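Local coordinates for enoyl-acyl carrier protein reductase (Uncultured bacterium, PDB 6KIA), which probably catalyses the NADH-dependent reduction of enoyl-acyl carrier protein in fatty acid synthesis, as a triclosan-resistant enoyl reductase of the Rossmann-fold clan, at residues Val53-Arg56 against Leu62-Leu65; Asp91-Ala96 against Val131-Asp136; Thr244-Asp249 against Gln253-Thr258; Asp347-Asn350 against Val354-Gly357; Glu218-Ile223 against Val234-Tyr239. All coordinates share one frame; numbering follows the deposited sequence.

Contact 1 (Val53-Arg56 against Leu62-Leu65)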
# COMPACT_ATOMS: atom_id res chain seq x y z
N VAL A 53 -12.06 -9.82 -5.43
CA VAL A 53 -11.62 -9.68 -6.81
C VAL A 53 -12.05 -10.89 -7.63
O VAL A 53 -11.86 -10.94 -8.84
CB VAL A 53 -10.09 -9.49 -6.92
CG1 VAL A 53 -9.68 -8.20 -6.24
CG2 VAL A 53 -9.36 -10.70 -6.33
N GLY A 54 -12.66 -11.86 -6.95
CA GLY A 54 -13.11 -13.08 -7.62
C GLY A 54 -11.94 -14.01 -7.88
O GLY A 54 -10.87 -13.83 -7.30
N ARG A 55 -12.14 -15.01 -8.73
CA ARG A 55 -11.05 -15.91 -9.06
C ARG A 55 -11.04 -16.17 -10.56
O ARG A 55 -11.98 -15.82 -11.27
CB ARG A 55 -11.19 -17.24 -8.30
CG ARG A 55 -11.39 -17.08 -6.81
CD ARG A 55 -10.11 -16.77 -6.06
NE ARG A 55 -10.42 -16.49 -4.66
CZ ARG A 55 -10.54 -17.42 -3.71
NH1 ARG A 55 -10.36 -18.70 -4.01
NH2 ARG A 55 -10.84 -17.06 -2.47
N ARG A 56 -9.97 -16.79 -11.05
CA ARG A 56 -9.88 -17.16 -12.45
C ARG A 56 -10.18 -18.65 -12.61
O ARG A 56 -9.65 -19.47 -11.85
CB ARG A 56 -8.48 -16.86 -13.01
CG ARG A 56 -8.04 -15.41 -12.98
CD ARG A 56 -8.44 -14.65 -14.24
NE ARG A 56 -8.18 -13.21 -14.10
CZ ARG A 56 -8.59 -12.29 -14.96
NH1 ARG A 56 -9.28 -12.64 -16.04
NH2 ARG A 56 -8.32 -11.01 -14.74
N LEU A 62 -12.77 -14.47 -15.45
CA LEU A 62 -13.14 -14.08 -14.09
C LEU A 62 -14.40 -14.77 -13.61
O LEU A 62 -15.37 -14.88 -14.36
CB LEU A 62 -13.33 -12.57 -13.99
CG LEU A 62 -12.07 -11.74 -13.74
CD1 LEU A 62 -12.45 -10.27 -13.66
CD2 LEU A 62 -11.40 -12.22 -12.47
N ARG A 63 -14.41 -15.22 -12.36
CA ARG A 63 -15.63 -15.81 -11.81
C ARG A 63 -15.88 -15.33 -10.38
O ARG A 63 -14.95 -14.96 -9.66
CB ARG A 63 -15.55 -17.34 -11.86
CG ARG A 63 -14.54 -17.96 -10.90
CD ARG A 63 -14.87 -19.43 -10.65
NE ARG A 63 -13.86 -20.10 -9.84
CZ ARG A 63 -13.82 -20.08 -8.51
NH1 ARG A 63 -14.73 -19.41 -7.82
NH2 ARG A 63 -12.86 -20.73 -7.87
N ALA A 64 -17.14 -15.35 -9.98
CA ALA A 64 -17.48 -15.02 -8.61
C ALA A 64 -17.04 -16.16 -7.70
O ALA A 64 -16.73 -17.26 -8.16
CB ALA A 64 -18.97 -14.75 -8.47
N LEU A 65 -16.99 -15.87 -6.41
CA LEU A 65 -16.62 -16.87 -5.43
C LEU A 65 -17.71 -17.92 -5.32
O LEU A 65 -18.90 -17.63 -5.46
CB LEU A 65 -16.39 -16.22 -4.07
CG LEU A 65 -15.30 -15.15 -3.98
CD1 LEU A 65 -15.12 -14.72 -2.54
CD2 LEU A 65 -14.00 -15.69 -4.54
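Arg-55 and Arg-63 face each other as the hydrogen-bonded pair of a short antiparallel hairpin between strands 47-56 and 62-63. Arg-55 N gives to Arg-63 O at 3.0 Å, and Arg-63 N returns a bond to Arg-55 O at 2.7 Å. The same Arg-55 O also receives a C-H contact from Leu-62 CA at 3.5 Å. On the face carrying Arg-55 and Arg-63, the Arg-63 guanidinium is laid flat over Arg-55 CB, while Leu-65 CD2 sits over one face of the Arg-55 guanidinium, 3.7 Å from Arg-55 NE. On the other face Arg-56 bends at its CB-CG bond (chi2 -89°), which swings its guanidinium back across the hairpin, and Leu-62 CG lies under its centre, 3.7 Å from Arg-56 CZ. Arg-63 NH1 makes a salt bridge to Glu-69 and also bonds Ala-64 O, so two acceptors share this nitrogen and limit rotation of the group; Arg-56 NH1 bonds Asn-60 O. Val-53, just ahead of the hairpin pairing, touches the bound NADH. With Arg-55 NH1 and Arg-63 NH2 5.0 Å apart, the nearby Glu-69 carboxylate would be expected to offset their like charges.

Contact 2 (Asp91-Ala96 against Val131-Asp136)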
# COMPACT_ATOMS: atom_id res chain seq x y z
N ASP A 91 -4.73 -6.44 -17.79
CA ASP A 91 -3.71 -7.33 -18.35
C ASP A 91 -4.28 -8.65 -18.90
O ASP A 91 -3.66 -9.28 -19.77
CB ASP A 91 -2.63 -7.63 -17.31
CG ASP A 91 -3.22 -8.03 -15.98
OD1 ASP A 91 -3.77 -7.15 -15.25
OD2 ASP A 91 -3.11 -9.23 -15.65
N LEU A 92 -5.46 -9.05 -18.43
CA LEU A 92 -6.09 -10.28 -18.94
C LEU A 92 -7.45 -9.97 -19.58
O LEU A 92 -8.33 -10.83 -19.67
CB LEU A 92 -6.25 -11.31 -17.81
CG LEU A 92 -4.94 -11.93 -17.30
CD1 LEU A 92 -5.15 -12.79 -16.05
CD2 LEU A 92 -4.20 -12.72 -18.39
N ASP A 93 -7.63 -8.73 -20.03
CA ASP A 93 -8.85 -8.37 -20.73
C ASP A 93 -8.65 -8.24 -22.25
O ASP A 93 -7.60 -7.80 -22.71
CB ASP A 93 -9.40 -7.06 -20.17
CG ASP A 93 -10.03 -7.23 -18.80
OD1 ASP A 93 -9.44 -6.75 -17.80
OD2 ASP A 93 -11.09 -7.89 -18.73
N ALA A 94 -9.68 -8.60 -23.01
CA ALA A 94 -9.64 -8.48 -24.47
C ALA A 94 -11.04 -8.71 -25.04
O ALA A 94 -11.87 -9.35 -24.40
CB ALA A 94 -8.64 -9.48 -25.07
N PRO A 95 -11.30 -8.19 -26.25
CA PRO A 95 -12.52 -8.60 -26.97
C PRO A 95 -12.51 -10.10 -27.20
O PRO A 95 -11.43 -10.69 -27.26
CB PRO A 95 -12.43 -7.83 -28.29
CG PRO A 95 -11.57 -6.67 -28.00
CD PRO A 95 -10.55 -7.17 -27.00
N ALA A 96 -13.69 -10.72 -27.27
CA ALA A 96 -13.81 -12.17 -27.41
C ALA A 96 -12.88 -12.77 -28.47
O ALA A 96 -12.86 -12.35 -29.62
CB ALA A 96 -15.25 -12.55 -27.74
N VAL A 131 -11.51 -1.63 -18.36
CA VAL A 131 -11.98 -0.52 -17.55
C VAL A 131 -13.49 -0.55 -17.47
O VAL A 131 -14.08 -0.31 -16.40
CB VAL A 131 -11.51 0.84 -18.12
CG1 VAL A 131 -12.30 1.98 -17.50
CG2 VAL A 131 -10.02 1.05 -17.86
N GLN A 132 -14.14 -0.89 -18.59
CA GLN A 132 -15.59 -0.91 -18.57
C GLN A 132 -16.10 -2.09 -17.74
O GLN A 132 -17.10 -1.97 -17.02
CB GLN A 132 -16.14 -0.98 -19.99
CG GLN A 132 -17.67 -0.86 -20.08
CD GLN A 132 -18.14 0.49 -19.59
OE1 GLN A 132 -17.81 1.53 -20.18
NE2 GLN A 132 -18.91 0.50 -18.50
N ARG A 133 -15.38 -3.21 -17.79
CA ARG A 133 -15.69 -4.33 -16.92
C ARG A 133 -15.63 -3.93 -15.45
O ARG A 133 -16.54 -4.26 -14.68
CB ARG A 133 -14.72 -5.49 -17.17
CG ARG A 133 -14.96 -6.64 -16.22
CD ARG A 133 -13.99 -7.80 -16.45
NE ARG A 133 -12.59 -7.39 -16.35
CZ ARG A 133 -12.00 -7.01 -15.22
NH1 ARG A 133 -12.69 -6.95 -14.08
NH2 ARG A 133 -10.71 -6.66 -15.25
N PHE A 134 -14.56 -3.23 -15.06
CA PHE A 134 -14.42 -2.81 -13.66
C PHE A 134 -15.50 -1.81 -13.24
O PHE A 134 -16.08 -1.95 -12.15
CB PHE A 134 -13.03 -2.21 -13.40
CG PHE A 134 -12.75 -1.98 -11.94
CD1 PHE A 134 -12.30 -3.03 -11.13
CD2 PHE A 134 -12.93 -0.73 -11.38
CE1 PHE A 134 -12.05 -2.80 -9.77
CE2 PHE A 134 -12.66 -0.50 -10.02
CZ PHE A 134 -12.23 -1.54 -9.23
N LYS A 135 -15.80 -0.83 -14.09
CA LYS A 135 -16.88 0.12 -13.78
C LYS A 135 -18.23 -0.56 -13.63
O LYS A 135 -19.02 -0.23 -12.73
CB LYS A 135 -16.98 1.21 -14.85
CG LYS A 135 -15.81 2.20 -14.87
CD LYS A 135 -16.07 3.21 -15.99
CE LYS A 135 -15.03 4.30 -16.05
NZ LYS A 135 -15.31 5.21 -17.20
N ASP A 136 -18.51 -1.49 -14.53
CA ASP A 136 -19.77 -2.23 -14.49
C ASP A 136 -19.84 -3.06 -13.20
O ASP A 136 -20.90 -3.15 -12.55
CB ASP A 136 -19.89 -3.14 -15.73
CG ASP A 136 -20.17 -2.36 -17.02
OD1 ASP A 136 -20.51 -1.16 -16.96
OD2 ASP A 136 -20.05 -2.96 -18.11
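Two torsions bring the carboxylate of Asp-93 and the guanidinium of Arg-133 together. Arg-133 leaves helix 120-146 with CG trans to its own N (chi1 177°) and runs straight to CD, then turns at the CG-CD bond (chi3 57°) to present the side of its guanidinium. The product is a bidentate, side-on salt bridge between a helix and the irregular loop that follows strand 80-83 of this Rossmann-clan protein. Arg-133 NE bonds Asp-93 OD2 and Arg-133 NH2 bonds Asp-93 OD1, both at 2.9 Å, so each oxygen has a nitrogen of its own.

The two flat groups are nearly coplanar, their planes 17° apart, although the side chains themselves meet almost at right angles. Asp-93 OD1 uses its syn lone pair and the N-H from Arg-133 NH2 is close to straight. Asp-93 OD2 is also approached from the syn side, but the donor stands somewhat out of the carboxylate plane. Two bonds of this kind keep either group from turning about its last bond, and Asp-93 is buried, so the pairing probably offsets the cost of keeping its charge away from water.

The third nitrogen, Arg-133 NH1, bonds the backbone oxygen of Met-87, so one guanidinium ties the helix to two points of the same loop region. On the exposed side of the helix, Gln-132 NE2 reaches one turn onward to Asp-136 OD1 at 2.8 Å, meeting that oxygen from above its carboxylate plane.

Contact 3 (Thr244-Asp249 against Gln253-Thr258)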
# COMPACT_ATOMS: atom_id res chain seq x y z
N THR A 244 8.73 8.53 3.47
CA THR A 244 8.36 8.63 4.88
C THR A 244 9.44 9.38 5.70
O THR A 244 10.63 9.20 5.44
CB THR A 244 8.17 7.22 5.46
OG1 THR A 244 7.16 6.53 4.72
CG2 THR A 244 7.81 7.26 6.95
N GLU A 245 9.03 10.21 6.66
CA GLU A 245 10.02 10.84 7.54
C GLU A 245 10.42 9.89 8.65
O GLU A 245 9.58 9.35 9.41
CB GLU A 245 9.47 12.13 8.16
CG GLU A 245 9.12 13.20 7.15
CD GLU A 245 8.60 14.48 7.80
OE1 GLU A 245 7.59 14.39 8.51
OE2 GLU A 245 9.19 15.56 7.59
N ILE A 246 11.73 9.70 8.75
CA ILE A 246 12.27 8.82 9.77
C ILE A 246 13.43 9.54 10.46
O ILE A 246 13.96 10.49 9.90
CB ILE A 246 12.74 7.49 9.16
CG1 ILE A 246 14.06 7.66 8.36
CG2 ILE A 246 11.63 6.83 8.32
CD1 ILE A 246 14.56 6.36 7.71
N LEU A 247 13.82 9.08 11.65
CA LEU A 247 14.91 9.70 12.39
C LEU A 247 16.27 9.51 11.72
O LEU A 247 16.80 8.40 11.65
CB LEU A 247 14.98 9.12 13.80
CG LEU A 247 13.91 9.77 14.68
CD1 LEU A 247 13.81 9.08 16.04
CD2 LEU A 247 14.23 11.24 14.89
N ILE A 248 16.82 10.62 11.23
CA ILE A 248 18.18 10.70 10.68
C ILE A 248 18.84 11.87 11.43
O ILE A 248 18.31 13.00 11.44
CB ILE A 248 18.17 10.92 9.14
CG1 ILE A 248 17.51 9.71 8.46
CG2 ILE A 248 19.60 11.11 8.61
CD1 ILE A 248 17.21 9.86 6.96
N ASP A 249 19.93 11.58 12.13
CA ASP A 249 20.63 12.59 12.91
C ASP A 249 19.68 13.24 13.94
O ASP A 249 19.66 14.46 14.10
CB ASP A 249 21.24 13.64 11.97
CG ASP A 249 22.37 14.43 12.60
OD1 ASP A 249 22.96 13.95 13.59
OD2 ASP A 249 22.68 15.52 12.08
N GLN A 253 13.36 13.20 9.05
CA GLN A 253 13.68 13.62 7.68
C GLN A 253 13.06 12.69 6.65
O GLN A 253 13.10 11.46 6.80
CB GLN A 253 15.20 13.68 7.46
CG GLN A 253 15.93 14.42 8.57
CD GLN A 253 17.33 14.87 8.15
OE1 GLN A 253 17.52 15.43 7.06
NE2 GLN A 253 18.32 14.61 8.99
N TRP A 254 12.48 13.30 5.61
CA TRP A 254 11.87 12.54 4.54
C TRP A 254 12.91 11.72 3.81
O TRP A 254 14.00 12.20 3.50
CB TRP A 254 11.16 13.45 3.55
CG TRP A 254 10.48 12.70 2.45
CD1 TRP A 254 9.21 12.20 2.48
CD2 TRP A 254 11.02 12.36 1.16
NE1 TRP A 254 8.93 11.57 1.29
CE2 TRP A 254 10.02 11.65 0.47
CE3 TRP A 254 12.26 12.58 0.54
CZ2 TRP A 254 10.20 11.16 -0.82
CZ3 TRP A 254 12.43 12.10 -0.76
CH2 TRP A 254 11.42 11.40 -1.42
N GLN A 255 12.56 10.46 3.56
CA GLN A 255 13.39 9.62 2.72
C GLN A 255 12.45 8.65 2.02
O GLN A 255 11.23 8.73 2.19
CB GLN A 255 14.46 8.91 3.55
CG GLN A 255 13.94 8.17 4.78
CD GLN A 255 13.31 6.83 4.43
OE1 GLN A 255 14.00 5.88 4.05
NE2 GLN A 255 11.98 6.76 4.53
N THR A 256 13.01 7.74 1.25
CA THR A 256 12.20 6.80 0.45
C THR A 256 12.99 5.55 0.12
O THR A 256 14.22 5.58 0.11
CB THR A 256 11.72 7.44 -0.87
OG1 THR A 256 10.83 6.55 -1.56
CG2 THR A 256 12.93 7.74 -1.79
N TYR A 257 12.28 4.47 -0.19
CA TYR A 257 12.84 3.35 -0.93
C TYR A 257 12.97 3.76 -2.40
O TYR A 257 12.05 4.37 -2.95
CB TYR A 257 11.94 2.11 -0.81
CG TYR A 257 12.28 1.03 -1.83
CD1 TYR A 257 13.28 0.10 -1.57
CD2 TYR A 257 11.59 0.95 -3.04
CE1 TYR A 257 13.61 -0.89 -2.49
CE2 TYR A 257 11.91 -0.03 -3.96
CZ TYR A 257 12.92 -0.95 -3.69
OH TYR A 257 13.21 -1.91 -4.64
N THR A 258 14.09 3.42 -3.03
CA THR A 258 14.32 3.64 -4.46
C THR A 258 14.68 2.29 -5.09
O THR A 258 15.47 1.53 -4.51
CB THR A 258 15.44 4.70 -4.70
OG1 THR A 258 15.10 5.95 -4.09
CG2 THR A 258 15.70 4.94 -6.19
O HOH W 1 11.36 15.95 6.22
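Ile-246 packs across Gln-255 on the face of the 244-248/251-255 antiparallel hairpin that carries Thr-244, Ile-246, Gln-253 and Gln-255. Ile-246 CD1 rests 3.5 Å from Gln-255 CG, the two chains crossing at about a right angle, and Ile-248 CD1 is a looser neighbour, 4.3 Å from Gln-255 CG. Gln-255 bends at both of its first torsions (chi1 51°, chi2 79°), which folds its amide back over the neighbouring strand: Gln-255 NE2 bonds Thr-244 O at 2.9 Å in the plane of the amide. Ser-305 takes the other end of this amide, at Gln-255 OE1, and Glu-290 is a second partner of Gln-255 NE2. Toward the turn, Gln-253, extended beyond CG, crosses Ile-248 at about a right angle, and Gln-253 NE2 bonds Ile-248 O at 2.9 Å from above the carbonyl plane.

Between Glu-245 and Trp-254 the side-chain contact is looser and a water enters. Their CA atoms come within 3.9 Å, yet the side chains diverge, touching through Glu-245 CG and Trp-254 CB at 4.1 Å. Glu-245 OE1 forms a salt bridge with Arg-8, and the indole packs edge-to-face with Phe-361. Thr-244 O takes Gln-255 N and NE2 from opposite faces of its carbonyl, so the amide reinforces the backbone pairing, while the water, donating to Glu-245 OE2, supplies the acceptor for Trp-254 N.

Contact 4 (Asp347-Asn350 against Val354-Gly357)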
# COMPACT_ATOMS: atom_id res chain seq x y z
N ASP A 347 21.98 4.03 10.74
CA ASP A 347 22.34 5.45 10.78
C ASP A 347 23.49 5.74 9.80
O ASP A 347 23.47 6.74 9.07
CB ASP A 347 22.72 5.88 12.20
CG ASP A 347 21.52 5.92 13.16
OD1 ASP A 347 20.37 6.13 12.69
OD2 ASP A 347 21.73 5.75 14.38
N ASP A 348 24.47 4.85 9.76
CA ASP A 348 25.58 4.95 8.82
C ASP A 348 25.07 4.94 7.38
O ASP A 348 25.57 5.68 6.52
CB ASP A 348 26.58 3.81 9.05
CG ASP A 348 27.43 4.00 10.31
OD1 ASP A 348 27.44 5.11 10.88
OD2 ASP A 348 28.05 3.01 10.76
N TYR A 349 24.09 4.08 7.11
CA TYR A 349 23.46 4.01 5.79
C TYR A 349 22.85 5.36 5.40
O TYR A 349 23.12 5.87 4.32
CB TYR A 349 22.39 2.90 5.83
CG TYR A 349 21.57 2.63 4.57
CD1 TYR A 349 22.09 1.90 3.51
CD2 TYR A 349 20.25 3.06 4.49
CE1 TYR A 349 21.33 1.63 2.38
CE2 TYR A 349 19.47 2.77 3.37
CZ TYR A 349 20.02 2.07 2.31
OH TYR A 349 19.26 1.80 1.20
N ASN A 350 22.03 5.94 6.26
CA ASN A 350 21.42 7.23 5.93
C ASN A 350 22.42 8.40 5.94
O ASN A 350 22.15 9.46 5.37
CB ASN A 350 20.25 7.53 6.88
CG ASN A 350 19.09 6.59 6.64
OD1 ASN A 350 18.63 6.44 5.52
ND2 ASN A 350 18.66 5.91 7.70
N VAL A 354 25.80 8.46 -0.89
CA VAL A 354 25.00 7.72 -1.85
C VAL A 354 23.50 7.77 -1.48
O VAL A 354 22.65 8.11 -2.31
CB VAL A 354 25.44 6.23 -1.94
CG1 VAL A 354 24.45 5.44 -2.79
CG2 VAL A 354 26.83 6.11 -2.53
N MET A 355 23.18 7.51 -0.21
CA MET A 355 21.78 7.50 0.21
C MET A 355 21.24 8.92 0.35
O MET A 355 20.07 9.17 0.03
CB MET A 355 21.61 6.74 1.52
CG MET A 355 21.92 5.24 1.39
SD MET A 355 21.25 4.48 -0.10
CE MET A 355 19.49 4.83 0.08
N LYS A 356 22.10 9.85 0.75
CA LYS A 356 21.66 11.23 0.89
C LYS A 356 21.21 11.78 -0.46
O LYS A 356 20.28 12.60 -0.51
CB LYS A 356 22.79 12.11 1.44
CG LYS A 356 22.36 13.54 1.72
CD LYS A 356 23.55 14.44 1.96
CE LYS A 356 23.11 15.75 2.60
NZ LYS A 356 22.11 16.46 1.75
N GLY A 357 21.80 11.27 -1.54
CA GLY A 357 21.44 11.69 -2.89
C GLY A 357 20.02 11.33 -3.30
O GLY A 357 19.43 11.98 -4.18
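A Met-aromatic contact joins the last turn of helix 339-351 to the short helix 353-356 that follows it after a one-residue break at Ser-352. Met-355 rises from the short helix and spreads along one face of the Tyr-349 ring. Its CG stands over the ring centre, 3.7 Å from the Tyr-349 centroid and only 9° off the ring normal, a CH-pi contact. The chain then bends at both chi2 (-43°) and chi3 (-58°), and this double bend carries the sulfur and methyl along the ring toward the hydroxyl. Met-355 SD ends 4.2 Å from the centroid of the Tyr-349 ring, in an oblique position, while Met-355 CE reaches Tyr-349 OH at 3.2 Å. Met-355 CG also comes close to the preceding helix, 3.2 Å from Tyr-349 O.

That carbonyl is bonded by Ser-352 OG, which also takes the N-H of Met-355, so the serine in the break links the two helices. Helix 370-385 packs against both side chains, with Met-376 and Thr-379 on Tyr-349 and Leu-372 and Ile-375 on Met-355. The buried pair is a Met-aromatic contact, with a CH-pi contact over the ring face, between consecutive helices.

Contact 5 (Glu218-Ile223 against Val234-Tyr239). With NAI (1,4-dihydronicotinamide adenine dinucleotide), chain D.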
# COMPACT_ATOMS: atom_id res chain seq x y z
N GLU A 218 -16.62 7.81 -7.83
CA GLU A 218 -17.70 8.02 -8.80
C GLU A 218 -18.83 6.99 -8.67
O GLU A 218 -20.01 7.32 -8.76
CB GLU A 218 -17.14 8.01 -10.22
CG GLU A 218 -16.45 9.32 -10.54
CD GLU A 218 -15.77 9.30 -11.89
OE1 GLU A 218 -15.75 8.24 -12.57
OE2 GLU A 218 -15.30 10.37 -12.30
N GLY A 219 -18.44 5.74 -8.48
CA GLY A 219 -19.38 4.64 -8.39
C GLY A 219 -20.27 4.74 -7.16
O GLY A 219 -21.43 4.31 -7.20
N SER A 220 -19.76 5.36 -6.10
CA SER A 220 -20.52 5.47 -4.85
C SER A 220 -21.26 6.81 -4.71
O SER A 220 -21.80 7.13 -3.64
CB SER A 220 -19.58 5.27 -3.66
OG SER A 220 -18.57 6.28 -3.63
N ALA A 221 -21.32 7.57 -5.80
CA ALA A 221 -21.86 8.93 -5.76
C ALA A 221 -23.31 8.99 -5.31
O ALA A 221 -23.68 9.90 -4.55
CB ALA A 221 -21.72 9.60 -7.14
N ALA A 222 -24.14 8.06 -5.79
CA ALA A 222 -25.57 8.05 -5.45
C ALA A 222 -25.76 7.76 -3.97
O ALA A 222 -26.55 8.42 -3.28
CB ALA A 222 -26.31 7.04 -6.29
N ILE A 223 -25.02 6.78 -3.47
CA ILE A 223 -25.02 6.48 -2.05
C ILE A 223 -24.60 7.70 -1.23
O ILE A 223 -25.25 8.07 -0.25
CB ILE A 223 -24.08 5.29 -1.72
CG1 ILE A 223 -24.61 4.00 -2.35
CG2 ILE A 223 -23.94 5.12 -0.23
CD1 ILE A 223 -23.63 2.81 -2.28
N VAL A 234 -19.88 10.85 4.89
CA VAL A 234 -19.18 9.88 4.06
C VAL A 234 -17.70 10.22 3.97
O VAL A 234 -17.32 11.38 3.77
CB VAL A 234 -19.79 9.83 2.64
CG1 VAL A 234 -18.99 8.89 1.71
CG2 VAL A 234 -21.24 9.40 2.73
N ARG A 235 -16.86 9.19 4.11
CA ARG A 235 -15.42 9.35 4.05
C ARG A 235 -14.81 8.31 3.10
O ARG A 235 -15.30 7.18 2.99
CB ARG A 235 -14.82 9.18 5.44
CG ARG A 235 -15.35 10.13 6.50
CD ARG A 235 -14.98 11.57 6.20
NE ARG A 235 -15.39 12.44 7.29
CZ ARG A 235 -16.53 13.13 7.30
NH1 ARG A 235 -17.34 13.05 6.27
NH2 ARG A 235 -16.84 13.89 8.34
N TYR A 236 -13.74 8.70 2.42
CA TYR A 236 -12.92 7.79 1.61
C TYR A 236 -11.49 7.86 2.11
O TYR A 236 -11.00 8.95 2.38
CB TYR A 236 -12.95 8.15 0.13
CG TYR A 236 -14.35 8.16 -0.44
CD1 TYR A 236 -15.15 9.28 -0.30
CD2 TYR A 236 -14.87 7.04 -1.08
CE1 TYR A 236 -16.45 9.29 -0.79
CE2 TYR A 236 -16.17 7.06 -1.59
CZ TYR A 236 -16.94 8.18 -1.43
OH TYR A 236 -18.22 8.21 -1.93
N SER A 237 -10.85 6.71 2.27
CA SER A 237 -9.43 6.69 2.63
C SER A 237 -8.71 5.83 1.60
O SER A 237 -9.33 4.96 0.97
CB SER A 237 -9.22 6.15 4.04
OG SER A 237 -9.56 4.76 4.09
N ALA A 238 -7.42 6.09 1.42
CA ALA A 238 -6.58 5.23 0.59
C ALA A 238 -5.22 5.15 1.25
O ALA A 238 -4.81 6.07 1.97
CB ALA A 238 -6.44 5.77 -0.85
N TYR A 239 -4.52 4.06 1.01
CA TYR A 239 -3.15 3.90 1.50
C TYR A 239 -2.20 4.37 0.42
O TYR A 239 -2.16 3.80 -0.67
CB TYR A 239 -2.86 2.44 1.88
CG TYR A 239 -3.56 1.97 3.13
CD1 TYR A 239 -2.96 2.13 4.39
CD2 TYR A 239 -4.82 1.37 3.07
CE1 TYR A 239 -3.60 1.70 5.53
CE2 TYR A 239 -5.46 0.95 4.22
CZ TYR A 239 -4.85 1.11 5.43
OH TYR A 239 -5.48 0.70 6.58
PA NAI D . -1.48 -6.43 0.44
O1A NAI D . -2.01 -7.02 1.71
O2A NAI D . -0.92 -7.40 -0.59
O5B NAI D . -2.63 -5.53 -0.17
C5B NAI D . -2.73 -5.37 -1.57
C4B NAI D . -4.19 -4.87 -1.78
O4B NAI D . -4.29 -4.54 -3.30
C3B NAI D . -5.07 -5.77 -1.52
O3B NAI D . -6.27 -5.20 -0.85
C2B NAI D . -5.49 -6.40 -2.99
O2B NAI D . -6.78 -7.09 -2.88
C1B NAI D . -5.50 -5.37 -3.77
N9A NAI D . -5.12 -5.73 -5.15
C8A NAI D . -3.99 -6.17 -5.74
N7A NAI D . -4.24 -6.33 -7.03
C5A NAI D . -5.53 -5.98 -7.26
C6A NAI D . -6.23 -5.99 -8.46
N6A NAI D . -5.87 -6.34 -9.80
N1A NAI D . -7.51 -5.60 -8.44
C2A NAI D . -8.11 -5.21 -7.27
N3A NAI D . -7.40 -5.20 -6.08
C4A NAI D . -6.09 -5.60 -6.09
O3 NAI D . -0.25 -5.38 0.75
PN NAI D . -0.30 -3.89 1.38
O1N NAI D . -0.96 -3.92 2.72
O2N NAI D . 1.16 -3.48 1.41
O5D NAI D . -1.13 -2.98 0.37
C5D NAI D . -2.27 -2.25 0.79
C4D NAI D . -2.04 -0.77 0.41
O4D NAI D . -1.08 -0.28 1.17
C3D NAI D . -1.52 -0.65 -1.03
O3D NAI D . -2.20 0.32 -1.75
C2D NAI D . -0.07 -0.18 -0.79
O2D NAI D . 0.44 0.45 -2.02
C1D NAI D . -0.16 0.61 0.24
N1N NAI D . 1.12 0.84 0.92
C2N NAI D . 2.00 -0.18 1.18
C3N NAI D . 3.23 0.10 1.78
C7N NAI D . 4.22 -1.02 2.12
O7N NAI D . 5.40 -0.77 2.34
N7N NAI D . 3.74 -2.36 2.18
C4N NAI D . 3.59 1.39 2.15
C5N NAI D . 2.67 2.41 1.92
C6N NAI D . 1.44 2.13 1.31
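The Tyr-236 ring receives Ser-220 at its edge, near the ring plane, where Ser-220 OG lies 3.2 Å from Tyr-236 CE2. The ring meets that of Phe-157 on strand 155-159, their planes nearly parallel, and the side chains of Phe-213, Leu-216 and Ile-217 from helix 196-219 also touch Tyr-236. The single polar link across the contact is the bond from Tyr-236 OH to Ser-220 OG, short at 2.6 Å, with the tyrosine as donor. Tyr-236 holds CG beside its backbone N (chi1 -58°), which sends the ring off the sheet toward the break between the helices. Ser-220 OG sits between its own N and C (chi1 62°) and points back at the ring, and from there it also bonds Leu-216 O, one turn earlier in the helix. The buried phenol oxygen thus gives to Ser-220 OG and also bonds Arg-224 NH1.

Farther along the strand Tyr-239 reaches the cofactor: Tyr-239 CB is 3.3 Å from NADH O4D, in the nicotinamide-side ribose, and its ring meets that of Tyr-33. Strand 234-240 lies between strands 155-159 and 283-287 of the parallel part of the sheet, and Ser-220, at the junction of helices 196-219 and 221-229, packs against that sheet with Met-142 of helix 120-146 close by.

Overall arrangement
Contacts 1 and 2 form one cluster at the adenine side of the pocket: Leu-62 CD1 meets Arg-133 NH1 at 3.4 Å and Arg-56 NE meets Leu-92 CD1 at 3.6 Å, with their centres about 14 Å apart. Contacts 3 and 4 form a second cluster, where Ile-248 CD1 packs 3.8 Å from Asn-350 CG; it lies on the opposite side of the chain's centre, contact 3 being about 39 Å from contact 1 between centres. Contact 5 reaches the same sheet as contact 1 and comes within about 5 Å of contact 2 between nearest atoms. Val-53 and Tyr-239 both touch NADH, and the side chain of Thr-244 comes to about 7 Å from the bound NADH.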